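Local atomic coordinates of putative polysaccharide biosynthesis protein with aminopeptidase-like domain (Clostridium acetobutylicum, PDB entry 3K9T), a protein that binds one zinc ion per subunit and may act in the biosynthesis of modified polysaccharides, with no peptidase activity expected despite its aminopeptidase-like domain. Residues F206-L211 with Y220-A225; Y20-E25 with R46-L51; V349-E354 with I419-D424; L314-Y319 with A340-T345. One frame throughout, in Å; residues are numbered along the deposited sequence.

Interaction 1: residues F206-L211 with Y220-A225; sequences FIAKAL and YRFLFA
Ala-208 and Phe-222 form the tight middle of this contact. The methyl CB of Ala-208 sits almost exactly over the centre of the Phe-222 ring, 3.6 Å from the ring centroid and 9° off its normal, a CH-pi contact in which the ring lies flat on the methyl. The ring also touches the helix backbone directly, with Phe-222 CZ 3.6 Å from Ala-208 CA. Two branched side chains close in on the rim of the same ring near its plane: Ile-207 CG2 lies 4.0 Å from Phe-222 CE2, and Leu-211 CD1 is 4.1 Å from Phe-222 CZ.

Leu-211 works in two directions. With CG anti to the carbonyl carbon (chi1 -81°), its CD1 also comes to rest over one face of Tyr-220, 3.6 Å from the ring centroid, the two side chains crossing at about a right angle. The Tyr-220 hydroxyl is hydrogen-bonded to Glu-354 of helix 336-355.

Packing slackens toward Phe-224, whose side chain comes no nearer than 5.8 Å to 206-211 and packs instead on other parts of the fold such as Thr-186. On the partly exposed side of the helix, Lys-209 turns from the strand. The helix axis runs 9.9 Å from that of the strand and nearly antiparallel to it, at 154°, as befits the connecting helix of a beta-alpha-beta crossover, here strand 181-187, helix 194-211 and strand 219-225.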
loop_
_atom_site.group_PDB
_atom_site.type_symbol
_atom_site.label_atom_id
_atom_site.label_comp_id
_atom_site.label_asym_id
_atom_site.label_seq_id
_atom_site.Cartn_x
_atom_site.Cartn_y
_atom_site.Cartn_z
ATOM N N PHE A 206 -22.631 23.456 22.388
ATOM C CA PHE A 206 -23.630 23.561 21.334
ATOM C C PHE A 206 -23.941 22.248 20.604
ATOM O O PHE A 206 -25.050 22.058 20.141
ATOM C CB PHE A 206 -23.302 24.720 20.388
ATOM C CG PHE A 206 -23.773 26.047 20.923
ATOM C CD1 PHE A 206 -23.058 26.706 21.908
ATOM C CD2 PHE A 206 -24.968 26.595 20.496
ATOM C CE1 PHE A 206 -23.507 27.905 22.432
ATOM C CE2 PHE A 206 -25.422 27.796 21.007
ATOM C CZ PHE A 206 -24.689 28.462 21.966
ATOM N N ILE A 207 -22.980 21.340 20.521
ATOM C CA ILE A 207 -23.262 20.032 19.967
ATOM C C ILE A 207 -24.234 19.348 20.914
ATOM O O ILE A 207 -25.255 18.873 20.464
ATOM C CB ILE A 207 -22.008 19.182 19.749
ATOM C CG1 ILE A 207 -21.205 19.793 18.598
ATOM C CG2 ILE A 207 -22.396 17.709 19.425
ATOM C CD1 ILE A 207 -19.778 19.395 18.641
ATOM N N ALA A 208 -23.922 19.345 22.211
ATOM C CA ALA A 208 -24.812 18.766 23.249
ATOM C C ALA A 208 -26.216 19.389 23.160
ATOM O O ALA A 208 -27.227 18.683 23.166
ATOM C CB ALA A 208 -24.221 18.949 24.649
ATOM N N LYS A 209 -26.249 20.707 22.999
ATOM C CA LYS A 209 -27.501 21.435 22.932
ATOM C C LYS A 209 -28.368 20.974 21.740
ATOM O O LYS A 209 -29.582 20.828 21.883
ATOM C CB LYS A 209 -27.206 22.929 22.863
ATOM C CG LYS A 209 -28.409 23.773 23.099
ATOM C CD LYS A 209 -28.215 25.242 22.722
ATOM C CE LYS A 209 -27.293 25.985 23.632
ATOM N NZ LYS A 209 -27.729 27.443 23.698
ATOM N N ALA A 210 -27.742 20.748 20.581
ATOM C CA ALA A 210 -28.445 20.232 19.398
ATOM C C ALA A 210 -28.881 18.753 19.570
ATOM O O ALA A 210 -30.020 18.416 19.306
ATOM C CB ALA A 210 -27.577 20.404 18.122
ATOM N N LEU A 211 -27.978 17.879 20.004
ATOM C CA LEU A 211 -28.286 16.449 20.138
ATOM C C LEU A 211 -29.415 16.151 21.128
ATOM O O LEU A 211 -30.218 15.250 20.913
ATOM C CB LEU A 211 -27.043 15.633 20.487
ATOM C CG LEU A 211 -26.119 15.259 19.330
ATOM C CD1 LEU A 211 -25.129 14.198 19.829
ATOM C CD2 LEU A 211 -26.892 14.742 18.142
ATOM N N TYR A 220 -24.729 9.418 24.070
ATOM C CA TYR A 220 -23.686 10.402 23.947
ATOM C C TYR A 220 -23.318 10.941 25.314
ATOM O O TYR A 220 -24.194 11.273 26.091
ATOM C CB TYR A 220 -24.148 11.538 23.024
ATOM C CG TYR A 220 -24.231 11.120 21.596
ATOM C CD1 TYR A 220 -25.334 10.390 21.139
ATOM C CD2 TYR A 220 -23.206 11.442 20.685
ATOM C CE1 TYR A 220 -25.418 9.986 19.825
ATOM C CE2 TYR A 220 -23.278 11.046 19.344
ATOM C CZ TYR A 220 -24.385 10.291 18.930
ATOM O OH TYR A 220 -24.500 9.874 17.626
ATOM N N ARG A 221 -22.021 11.013 25.598
ATOM C CA ARG A 221 -21.526 11.566 26.841
ATOM C C ARG A 221 -20.596 12.703 26.551
ATOM O O ARG A 221 -19.709 12.588 25.712
ATOM C CB ARG A 221 -20.778 10.526 27.619
ATOM C CG ARG A 221 -20.327 10.965 29.022
ATOM C CD ARG A 221 -19.543 9.828 29.732
ATOM N NE ARG A 221 -20.333 8.598 29.751
ATOM C CZ ARG A 221 -21.365 8.365 30.571
ATOM N NH1 ARG A 221 -21.721 9.254 31.479
ATOM N NH2 ARG A 221 -22.043 7.219 30.502
ATOM N N PHE A 222 -20.774 13.807 27.270
ATOM C CA PHE A 222 -19.954 14.975 27.047
ATOM C C PHE A 222 -19.214 15.279 28.334
ATOM O O PHE A 222 -19.841 15.568 29.327
ATOM C CB PHE A 222 -20.824 16.142 26.677
ATOM C CG PHE A 222 -21.681 15.915 25.505
ATOM C CD1 PHE A 222 -22.871 15.207 25.628
ATOM C CD2 PHE A 222 -21.342 16.457 24.275
ATOM C CE1 PHE A 222 -23.711 15.001 24.521
ATOM C CE2 PHE A 222 -22.166 16.264 23.168
ATOM C CZ PHE A 222 -23.357 15.523 23.290
ATOM N N LEU A 223 -17.885 15.233 28.296
ATOM C CA LEU A 223 -17.042 15.445 29.471
ATOM C C LEU A 223 -16.352 16.795 29.389
ATOM O O LEU A 223 -15.702 17.099 28.394
ATOM C CB LEU A 223 -16.001 14.338 29.565
ATOM C CG LEU A 223 -15.113 14.407 30.788
ATOM C CD1 LEU A 223 -15.939 14.185 32.057
ATOM C CD2 LEU A 223 -14.017 13.373 30.637
ATOM N N PHE A 224 -16.541 17.612 30.426
ATOM C CA PHE A 224 -15.828 18.879 30.588
ATOM C C PHE A 224 -14.942 18.770 31.858
ATOM O O PHE A 224 -15.434 18.797 32.982
ATOM C CB PHE A 224 -16.783 20.034 30.755
ATOM C CG PHE A 224 -17.730 20.235 29.635
ATOM C CD1 PHE A 224 -18.883 19.467 29.530
ATOM C CD2 PHE A 224 -17.541 21.271 28.738
ATOM C CE1 PHE A 224 -19.808 19.711 28.507
ATOM C CE2 PHE A 224 -18.469 21.522 27.729
ATOM C CZ PHE A 224 -19.595 20.738 27.615
ATOM N N ALA A 225 -13.635 18.680 31.670
ATOM C CA ALA A 225 -12.727 18.351 32.762
ATOM C C ALA A 225 -11.375 18.980 32.491
ATOM O O ALA A 225 -11.026 19.199 31.315
ATOM C CB ALA A 225 -12.587 16.867 32.861
#

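Interaction 2: residues Y20-E25 with R46-L51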
loop_
_atom_site.group_PDB
_atom_site.type_symbol
_atom_site.label_atom_id
_atom_site.label_comp_id
_atom_site.label_asym_id
_atom_site.label_seq_id
_atom_site.Cartn_x
_atom_site.Cartn_y
_atom_site.Cartn_z
ATOM N N TYR A 20 -19.575 31.862 19.520
ATOM C CA TYR A 20 -18.637 32.959 19.807
ATOM C C TYR A 20 -19.003 33.727 21.099
ATOM O O TYR A 20 -18.137 34.013 21.949
ATOM C CB TYR A 20 -18.544 33.964 18.643
ATOM C CG TYR A 20 -17.706 35.137 19.067
ATOM C CD1 TYR A 20 -16.316 35.031 19.133
ATOM C CD2 TYR A 20 -18.287 36.302 19.515
ATOM C CE1 TYR A 20 -15.538 36.071 19.584
ATOM C CE2 TYR A 20 -17.511 37.351 19.956
ATOM C CZ TYR A 20 -16.132 37.239 19.996
ATOM O OH TYR A 20 -15.349 38.302 20.455
ATOM N N ASN A 21 -20.292 34.058 21.221
ATOM C CA ASN A 21 -20.813 34.804 22.365
ATOM C C ASN A 21 -20.588 34.097 23.703
ATOM O O ASN A 21 -20.334 34.772 24.710
ATOM C CB ASN A 21 -22.282 35.096 22.184
ATOM C CG ASN A 21 -22.559 36.088 21.066
ATOM O OD1 ASN A 21 -21.674 36.822 20.627
ATOM N ND2 ASN A 21 -23.822 36.116 20.596
ATOM N N LEU A 22 -20.687 32.761 23.700
ATOM C CA LEU A 22 -20.368 31.942 24.866
ATOM C C LEU A 22 -18.865 32.046 25.184
ATOM O O LEU A 22 -18.466 32.171 26.353
ATOM C CB LEU A 22 -20.771 30.474 24.626
ATOM C CG LEU A 22 -20.459 29.418 25.715
ATOM C CD1 LEU A 22 -20.833 29.948 27.108
ATOM C CD2 LEU A 22 -21.104 28.004 25.416
ATOM N N ILE A 23 -18.027 32.003 24.146
ATOM C CA ILE A 23 -16.587 32.150 24.318
ATOM C C ILE A 23 -16.337 33.509 24.945
ATOM O O ILE A 23 -15.613 33.629 25.940
ATOM C CB ILE A 23 -15.829 32.021 22.959
ATOM C CG1 ILE A 23 -15.872 30.552 22.458
ATOM C CG2 ILE A 23 -14.365 32.651 23.051
ATOM C CD1 ILE A 23 -15.481 30.372 21.000
ATOM N N GLU A 24 -16.949 34.541 24.383
ATOM C CA GLU A 24 -16.709 35.886 24.899
ATOM C C GLU A 24 -17.105 35.990 26.383
ATOM O O GLU A 24 -16.370 36.567 27.175
ATOM C CB GLU A 24 -17.464 36.902 24.052
ATOM C CG GLU A 24 -17.131 38.344 24.339
ATOM C CD GLU A 24 -17.845 39.273 23.384
ATOM O OE1 GLU A 24 -19.071 39.346 23.508
ATOM O OE2 GLU A 24 -17.210 39.886 22.498
ATOM N N GLU A 25 -18.271 35.442 26.741
ATOM C CA GLU A 25 -18.716 35.413 28.130
ATOM C C GLU A 25 -17.727 34.643 29.032
ATOM O O GLU A 25 -17.444 35.051 30.158
ATOM C CB GLU A 25 -20.116 34.783 28.245
ATOM C CG GLU A 25 -20.634 34.758 29.695
ATOM C CD GLU A 25 -22.113 34.391 29.840
ATOM O OE1 GLU A 25 -22.793 34.105 28.840
ATOM O OE2 GLU A 25 -22.597 34.396 30.987
ATOM N N ARG A 46 -24.068 25.643 32.235
ATOM C CA ARG A 46 -25.375 25.124 32.642
ATOM C C ARG A 46 -26.488 26.085 32.315
ATOM O O ARG A 46 -27.624 25.772 32.543
ATOM C CB ARG A 46 -25.400 24.694 34.116
ATOM C CG ARG A 46 -24.810 23.257 34.298
ATOM C CD ARG A 46 -24.710 22.832 35.716
ATOM N NE ARG A 46 -23.863 23.753 36.452
ATOM C CZ ARG A 46 -23.775 23.819 37.780
ATOM N NH1 ARG A 46 -24.494 23.009 38.586
ATOM N NH2 ARG A 46 -22.950 24.714 38.300
ATOM N N LYS A 47 -26.158 27.266 31.792
ATOM C CA LYS A 47 -27.161 28.129 31.194
ATOM C C LYS A 47 -27.543 27.625 29.801
ATOM O O LYS A 47 -28.546 28.042 29.251
ATOM C CB LYS A 47 -26.700 29.576 31.098
ATOM C CG LYS A 47 -26.570 30.257 32.432
ATOM C CD LYS A 47 -26.481 31.744 32.271
ATOM C CE LYS A 47 -25.122 32.192 31.851
ATOM N NZ LYS A 47 -25.136 33.637 31.627
ATOM N N HIS A 48 -26.775 26.696 29.256
ATOM C CA HIS A 48 -27.046 26.134 27.943
ATOM C C HIS A 48 -27.461 24.661 27.968
ATOM O O HIS A 48 -28.344 24.245 27.204
ATOM C CB HIS A 48 -25.800 26.287 27.059
ATOM C CG HIS A 48 -25.436 27.708 26.792
ATOM N ND1 HIS A 48 -25.848 28.376 25.664
ATOM C CD2 HIS A 48 -24.719 28.601 27.520
ATOM C CE1 HIS A 48 -25.388 29.615 25.697
ATOM N NE2 HIS A 48 -24.694 29.777 26.810
ATOM N N ILE A 49 -26.782 23.862 28.784
ATOM C CA ILE A 49 -27.087 22.437 28.881
ATOM C C ILE A 49 -27.071 21.988 30.356
ATOM O O ILE A 49 -26.445 22.626 31.209
ATOM C CB ILE A 49 -26.078 21.545 28.047
ATOM C CG1 ILE A 49 -24.641 21.686 28.562
ATOM C CG2 ILE A 49 -26.132 21.896 26.577
ATOM C CD1 ILE A 49 -23.651 20.595 28.108
ATOM N N PRO A 50 -27.770 20.889 30.664
ATOM C CA PRO A 50 -27.654 20.410 32.005
ATOM C C PRO A 50 -26.275 19.795 32.160
ATOM O O PRO A 50 -25.703 19.341 31.152
ATOM C CB PRO A 50 -28.733 19.318 32.083
ATOM C CG PRO A 50 -29.535 19.451 30.847
ATOM C CD PRO A 50 -28.575 19.978 29.846
ATOM N N LEU A 51 -25.723 19.837 33.373
ATOM C CA LEU A 51 -24.540 19.065 33.692
ATOM C C LEU A 51 -24.660 18.515 35.088
ATOM O O LEU A 51 -25.262 19.126 35.972
ATOM C CB LEU A 51 -23.266 19.883 33.685
ATOM C CG LEU A 51 -22.619 20.458 32.450
ATOM C CD1 LEU A 51 -21.536 21.420 32.971
ATOM C CD2 LEU A 51 -22.061 19.369 31.475
HETATM O O HOH W 1 -24.352 32.199 27.753
#
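Lys-47 opens the run of contacts from the loop 46-51 to helix 12-26. Its chain, bent at chi3 (-78°), brings NZ to 2.7 Å from Glu-25 OE2, a salt bridge that uses the syn lone pair of the oxygen. Glu-25 meets it with a long reach: CG lies opposite the backbone N (chi1 -179°) and the chain stays extended beyond.

One residue on, His-48 faces Leu-22, the two side chains arriving from opposite directions. Leu-22 CD2 lies over one face of the imidazole, toward its rim, while Leu-22 CD1 comes to 3.9 Å from His-48 NE2. That nitrogen also holds a water at 2.6 Å, and the same water donates to Glu-25 OE1 at 2.7 Å. The second ring nitrogen, ND1, is hydrogen-bonded to Lys-209 of helix 194-211.

Glu-25 thus spends one oxygen on an ammonium and the other on a water-mediated link to the imidazole, so the carboxylate probably remains ionised, while His-48 ND1, facing the ammonium of Lys-209, probably serves as an acceptor.

Interaction 3: residues V349-E354 with I419-D424; sequences VIYTIE and IKYAAD
Tyr-351 reaches from helix 336-355, in the aminopeptidase-like part of the chain, to Lys-420 and Tyr-421 on helix 416-428 of the permutated winged helix-turn-helix domain. Within 349-354 it is the one residue that touches 419-424. At its CB, the first torsion puts CG opposite the backbone N (chi1 175°), which sends the ring outward from its own helix. Arg-417, of helix 416-428, makes a cation-pi interaction with the ring, and just short of the tip Tyr-351 CZ comes to 4.2 Å from Lys-420 CE.

The tip makes the closest contacts. Tyr-351 OH lies 3.4 Å from both CD and CE of Lys-420, whose side chain passes it at about a right angle. A bend in the lysine at chi2 (-85°) presents these methylenes to the phenol. Tyr-421 approaches obliquely, its CE1 3.6 Å from Tyr-351 OH, and the two phenol oxygens stand 3.5 Å apart.

What gathers these polar ends is Glu-3, near the N terminus: its OE2 takes the Tyr-351 hydroxyl in a hydrogen bond and Lys-420 NZ in a salt bridge, and its OE1 is bonded to Tyr-421 OH. The lysine ammonium therefore has two carboxylates to balance it. The second belongs to its own helix, one turn on, where Asp-424 OD2 receives Lys-420 NZ at 2.6 Å through its syn lone pair.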
loop_
_atom_site.group_PDB
_atom_site.type_symbol
_atom_site.label_atom_id
_atom_site.label_comp_id
_atom_site.label_asym_id
_atom_site.label_seq_id
_atom_site.Cartn_x
_atom_site.Cartn_y
_atom_site.Cartn_z
ATOM N N VAL A 349 -20.325 14.494 11.140
ATOM C CA VAL A 349 -19.722 13.312 11.696
ATOM C C VAL A 349 -20.781 12.508 12.450
ATOM O O VAL A 349 -20.894 11.301 12.214
ATOM C CB VAL A 349 -18.514 13.646 12.559
ATOM C CG1 VAL A 349 -18.108 12.457 13.436
ATOM C CG2 VAL A 349 -17.385 14.086 11.659
ATOM N N ILE A 350 -21.563 13.187 13.305
ATOM C CA ILE A 350 -22.564 12.540 14.159
ATOM C C ILE A 350 -23.671 11.963 13.305
ATOM O O ILE A 350 -24.078 10.828 13.522
ATOM C CB ILE A 350 -23.120 13.478 15.263
ATOM C CG1 ILE A 350 -22.038 13.727 16.333
ATOM C CG2 ILE A 350 -24.364 12.875 15.889
ATOM C CD1 ILE A 350 -22.326 14.859 17.388
ATOM N N TYR A 351 -24.130 12.726 12.317
ATOM C CA TYR A 351 -25.079 12.198 11.327
ATOM C C TYR A 351 -24.528 10.909 10.691
ATOM O O TYR A 351 -25.264 9.958 10.518
ATOM C CB TYR A 351 -25.359 13.237 10.230
ATOM C CG TYR A 351 -26.240 12.753 9.083
ATOM C CD1 TYR A 351 -25.714 11.993 8.025
ATOM C CD2 TYR A 351 -27.587 13.070 9.042
ATOM C CE1 TYR A 351 -26.523 11.566 6.983
ATOM C CE2 TYR A 351 -28.411 12.648 7.985
ATOM C CZ TYR A 351 -27.873 11.907 6.960
ATOM O OH TYR A 351 -28.681 11.483 5.933
ATOM N N THR A 352 -23.239 10.865 10.366
ATOM C CA THR A 352 -22.654 9.665 9.729
ATOM C C THR A 352 -22.614 8.475 10.712
ATOM O O THR A 352 -22.958 7.336 10.375
ATOM C CB THR A 352 -21.255 9.977 9.133
ATOM O OG1 THR A 352 -21.342 11.127 8.279
ATOM C CG2 THR A 352 -20.729 8.803 8.326
ATOM N N ILE A 353 -22.199 8.753 11.935
ATOM C CA ILE A 353 -22.150 7.743 12.973
ATOM C C ILE A 353 -23.513 7.103 13.124
ATOM O O ILE A 353 -23.628 5.893 13.176
ATOM C CB ILE A 353 -21.762 8.361 14.332
ATOM C CG1 ILE A 353 -20.298 8.760 14.343
ATOM C CG2 ILE A 353 -22.063 7.393 15.505
ATOM C CD1 ILE A 353 -19.982 9.697 15.516
ATOM N N GLU A 354 -24.540 7.939 13.194
ATOM C CA GLU A 354 -25.900 7.475 13.447
ATOM C C GLU A 354 -26.512 6.679 12.298
ATOM O O GLU A 354 -27.194 5.696 12.528
ATOM C CB GLU A 354 -26.766 8.696 13.714
ATOM C CG GLU A 354 -26.547 9.308 15.062
ATOM C CD GLU A 354 -27.280 8.577 16.147
ATOM O OE1 GLU A 354 -28.470 8.293 15.938
ATOM O OE2 GLU A 354 -26.662 8.292 17.205
ATOM N N ILE A 419 -24.961 7.722 -0.718
ATOM C CA ILE A 419 -25.140 6.324 -0.438
ATOM C C ILE A 419 -26.328 6.131 0.498
ATOM O O ILE A 419 -27.147 5.271 0.264
ATOM C CB ILE A 419 -23.844 5.733 0.125
ATOM C CG1 ILE A 419 -22.712 5.891 -0.929
ATOM C CG2 ILE A 419 -24.067 4.307 0.558
ATOM C CD1 ILE A 419 -23.039 5.373 -2.302
ATOM N N LYS A 420 -26.437 6.978 1.516
ATOM C CA LYS A 420 -27.481 6.870 2.528
ATOM C C LYS A 420 -28.871 7.033 1.944
ATOM O O LYS A 420 -29.790 6.241 2.207
ATOM C CB LYS A 420 -27.240 7.937 3.604
ATOM C CG LYS A 420 -28.040 7.751 4.882
ATOM C CD LYS A 420 -29.442 8.352 4.794
ATOM C CE LYS A 420 -30.108 8.400 6.159
ATOM N NZ LYS A 420 -31.544 8.761 6.057
ATOM N N TYR A 421 -29.024 8.072 1.142
ATOM C CA TYR A 421 -30.293 8.346 0.525
ATOM C C TYR A 421 -30.623 7.288 -0.526
ATOM O O TYR A 421 -31.792 6.954 -0.715
ATOM C CB TYR A 421 -30.308 9.754 -0.067
ATOM C CG TYR A 421 -30.198 10.850 0.961
ATOM C CD1 TYR A 421 -30.967 10.816 2.128
ATOM C CD2 TYR A 421 -29.374 11.959 0.744
ATOM C CE1 TYR A 421 -30.880 11.822 3.066
ATOM C CE2 TYR A 421 -29.268 12.983 1.697
ATOM C CZ TYR A 421 -30.026 12.913 2.851
ATOM O OH TYR A 421 -29.924 13.916 3.794
ATOM N N ALA A 422 -29.604 6.729 -1.179
ATOM C CA ALA A 422 -29.852 5.645 -2.128
ATOM C C ALA A 422 -30.402 4.430 -1.369
ATOM O O ALA A 422 -31.396 3.839 -1.779
ATOM C CB ALA A 422 -28.592 5.317 -2.960
ATOM N N ALA A 423 -29.768 4.111 -0.240
ATOM C CA ALA A 423 -30.183 3.028 0.649
ATOM C C ALA A 423 -31.580 3.266 1.221
ATOM O O ALA A 423 -32.344 2.319 1.411
ATOM C CB ALA A 423 -29.169 2.860 1.790
ATOM N N ASP A 424 -31.910 4.521 1.513
ATOM C CA ASP A 424 -33.250 4.843 2.018
ATOM C C ASP A 424 -34.286 4.409 1.006
ATOM O O ASP A 424 -35.206 3.667 1.316
ATOM C CB ASP A 424 -33.430 6.350 2.290
ATOM C CG ASP A 424 -32.733 6.811 3.562
ATOM O OD1 ASP A 424 -32.344 5.938 4.349
ATOM O OD2 ASP A 424 -32.565 8.034 3.780
#

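Interaction 4: residues L314-Y319 with A340-T345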
loop_
_atom_site.group_PDB
_atom_site.type_symbol
_atom_site.label_atom_id
_atom_site.label_comp_id
_atom_site.label_asym_id
_atom_site.label_seq_id
_atom_site.Cartn_x
_atom_site.Cartn_y
_atom_site.Cartn_z
ATOM N N LEU A 314 -10.679 16.264 16.423
ATOM C CA LEU A 314 -11.032 17.043 15.243
ATOM C C LEU A 314 -10.921 18.520 15.629
ATOM O O LEU A 314 -11.664 19.024 16.493
ATOM C CB LEU A 314 -12.419 16.655 14.724
ATOM C CG LEU A 314 -12.914 17.490 13.545
ATOM C CD1 LEU A 314 -11.948 17.420 12.367
ATOM C CD2 LEU A 314 -14.292 17.046 13.139
HETATM N N MSE A 315 -9.974 19.185 14.973
HETATM C CA MSE A 315 -9.534 20.506 15.325
HETATM C C MSE A 315 -9.555 21.395 14.112
HETATM O O MSE A 315 -9.889 20.945 13.035
HETATM C CB MSE A 315 -8.081 20.402 15.792
HETATM C CG MSE A 315 -7.904 19.590 17.061
HETATM SE SE MSE A 315 -6.091 19.366 17.626
HETATM C CE MSE A 315 -5.769 18.043 16.285
ATOM N N ARG A 316 -9.226 22.665 14.306
ATOM C CA ARG A 316 -8.862 23.530 13.186
ATOM C C ARG A 316 -7.336 23.633 13.275
ATOM O O ARG A 316 -6.682 22.616 13.114
ATOM C CB ARG A 316 -9.596 24.885 13.191
ATOM C CG ARG A 316 -11.104 24.764 13.043
ATOM C CD ARG A 316 -11.783 26.051 12.573
ATOM N NE ARG A 316 -11.726 26.080 11.129
ATOM C CZ ARG A 316 -12.558 25.451 10.314
ATOM N NH1 ARG A 316 -13.604 24.776 10.780
ATOM N NH2 ARG A 316 -12.335 25.500 9.006
ATOM N N SER A 317 -6.767 24.808 13.550
ATOM C CA SER A 317 -5.323 24.919 13.679
ATOM C C SER A 317 -4.973 24.284 15.009
ATOM O O SER A 317 -5.287 24.767 16.093
ATOM C CB SER A 317 -4.802 26.362 13.574
ATOM O OG SER A 317 -5.210 26.950 12.330
ATOM N N CYS A 318 -4.332 23.145 14.891
ATOM C CA CYS A 318 -3.915 22.373 16.015
ATOM C C CYS A 318 -2.972 23.138 16.986
ATOM O O CYS A 318 -2.230 24.018 16.573
ATOM C CB CYS A 318 -3.256 21.103 15.443
ATOM S SG CYS A 318 -2.602 20.065 16.713
ATOM N N TYR A 319 -3.053 22.813 18.284
ATOM C CA TYR A 319 -2.142 23.344 19.319
ATOM C C TYR A 319 -0.684 23.294 18.808
ATOM O O TYR A 319 -0.256 22.310 18.215
ATOM C CB TYR A 319 -2.302 22.611 20.677
ATOM C CG TYR A 319 -2.563 21.135 20.563
ATOM C CD1 TYR A 319 -1.560 20.251 20.187
ATOM C CD2 TYR A 319 -3.828 20.612 20.817
ATOM C CE1 TYR A 319 -1.819 18.878 20.057
ATOM C CE2 TYR A 319 -4.084 19.234 20.714
ATOM C CZ TYR A 319 -3.094 18.383 20.328
ATOM O OH TYR A 319 -3.367 17.026 20.200
ATOM N N ALA A 340 -18.519 28.112 13.075
ATOM C CA ALA A 340 -19.654 27.569 12.318
ATOM C C ALA A 340 -19.263 26.293 11.581
ATOM O O ALA A 340 -19.992 25.295 11.614
ATOM C CB ALA A 340 -20.175 28.610 11.316
ATOM N N ASP A 341 -18.108 26.320 10.921
ATOM C CA ASP A 341 -17.686 25.179 10.119
ATOM C C ASP A 341 -17.298 23.983 10.970
ATOM O O ASP A 341 -17.597 22.842 10.623
ATOM C CB ASP A 341 -16.531 25.535 9.196
ATOM C CG ASP A 341 -16.133 24.371 8.295
ATOM O OD1 ASP A 341 -16.836 24.112 7.295
ATOM O OD2 ASP A 341 -15.120 23.711 8.596
ATOM N N SER A 342 -16.585 24.223 12.055
ATOM C CA SER A 342 -16.264 23.125 12.971
ATOM C C SER A 342 -17.547 22.472 13.539
ATOM O O SER A 342 -17.643 21.274 13.652
ATOM C CB SER A 342 -15.382 23.632 14.096
ATOM O OG SER A 342 -14.159 24.143 13.585
ATOM N N TYR A 343 -18.544 23.273 13.870
ATOM C CA TYR A 343 -19.789 22.750 14.422
ATOM C C TYR A 343 -20.554 21.920 13.390
ATOM O O TYR A 343 -21.016 20.831 13.682
ATOM C CB TYR A 343 -20.593 23.930 14.912
ATOM C CG TYR A 343 -22.067 23.743 15.146
ATOM C CD1 TYR A 343 -22.544 23.244 16.348
ATOM C CD2 TYR A 343 -22.991 24.171 14.199
ATOM C CE1 TYR A 343 -23.891 23.128 16.585
ATOM C CE2 TYR A 343 -24.360 24.048 14.430
ATOM C CZ TYR A 343 -24.796 23.536 15.627
ATOM O OH TYR A 343 -26.135 23.430 15.877
ATOM N N LYS A 344 -20.679 22.465 12.189
ATOM C CA LYS A 344 -21.268 21.770 11.046
ATOM C C LYS A 344 -20.556 20.416 10.812
ATOM O O LYS A 344 -21.196 19.369 10.593
ATOM C CB LYS A 344 -21.180 22.713 9.822
ATOM C CG LYS A 344 -21.509 22.136 8.456
ATOM C CD LYS A 344 -21.970 23.244 7.481
ATOM C CE LYS A 344 -20.845 23.888 6.689
ATOM N NZ LYS A 344 -20.420 23.011 5.580
ATOM N N THR A 345 -19.232 20.413 10.903
ATOM C CA THR A 345 -18.470 19.190 10.616
ATOM C C THR A 345 -18.720 18.114 11.692
ATOM O O THR A 345 -18.917 16.925 11.395
ATOM C CB THR A 345 -16.986 19.469 10.412
ATOM O OG1 THR A 345 -16.791 20.492 9.393
ATOM C CG2 THR A 345 -16.281 18.178 10.031
HETATM O O HOH W 2 -12.969 21.537 13.576
#
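A bend at chi3 (86°) swings the guanidinium of Arg-316 toward helix 336-355, and Asp-341, with CG opposite its backbone N (chi1 -177°), extends its carboxylate to meet it. Arg-316 NH1 then grips two acceptors, both close to the guanidinium plane: Asp-341 OD2 at 2.9 Å and Ser-342 OG, also at 2.9 Å. The carboxylate stands nearly upright to the guanidinium, 77° between planes, and offers the anti lone pair of OD2. From NH2 the same oxygen receives a weak bond, so the bridge rests on one oxygen, which Lys-260 shares. Ser-342 OG bonds in addition to Val-254 O, and a water donates to Ser-342 OG and, weakly, to Met-315 O.

One turn further along the helix, Thr-345 CG2 packs on Leu-314 CD2 at 3.9 Å. This buried salt bridge lies near the zinc site without belonging to it, the Arg-316 side chain about 11 Å from that of the ligand Asp-196. It joins the end of strand 311-315 to helix 336-355; strand 260-263 flanks it through Lys-260, while Tyr-343 turns toward helices 12-26 and 194-211.

From the N terminus, interaction 2 comes first, closing the loop through helix 36-45 onto helix 12-26. Interaction 1 follows with the short connection between helix 194-211 and strand 219-225; interaction 4 then brings helix 336-355 back to the end of strand 311-315, and interaction 3 spans the longest gap, to the C-terminal domain. All four lie in series, none enclosing or crossing another. Interaction 1 touches each of the other three: interactions 2 and 3 through polar and apolar side chains, interaction 4 through Tyr-343. Helix 336-355 serves both interactions 3 and 4, so the central sheet, its covering helices and the winged domain are tied together.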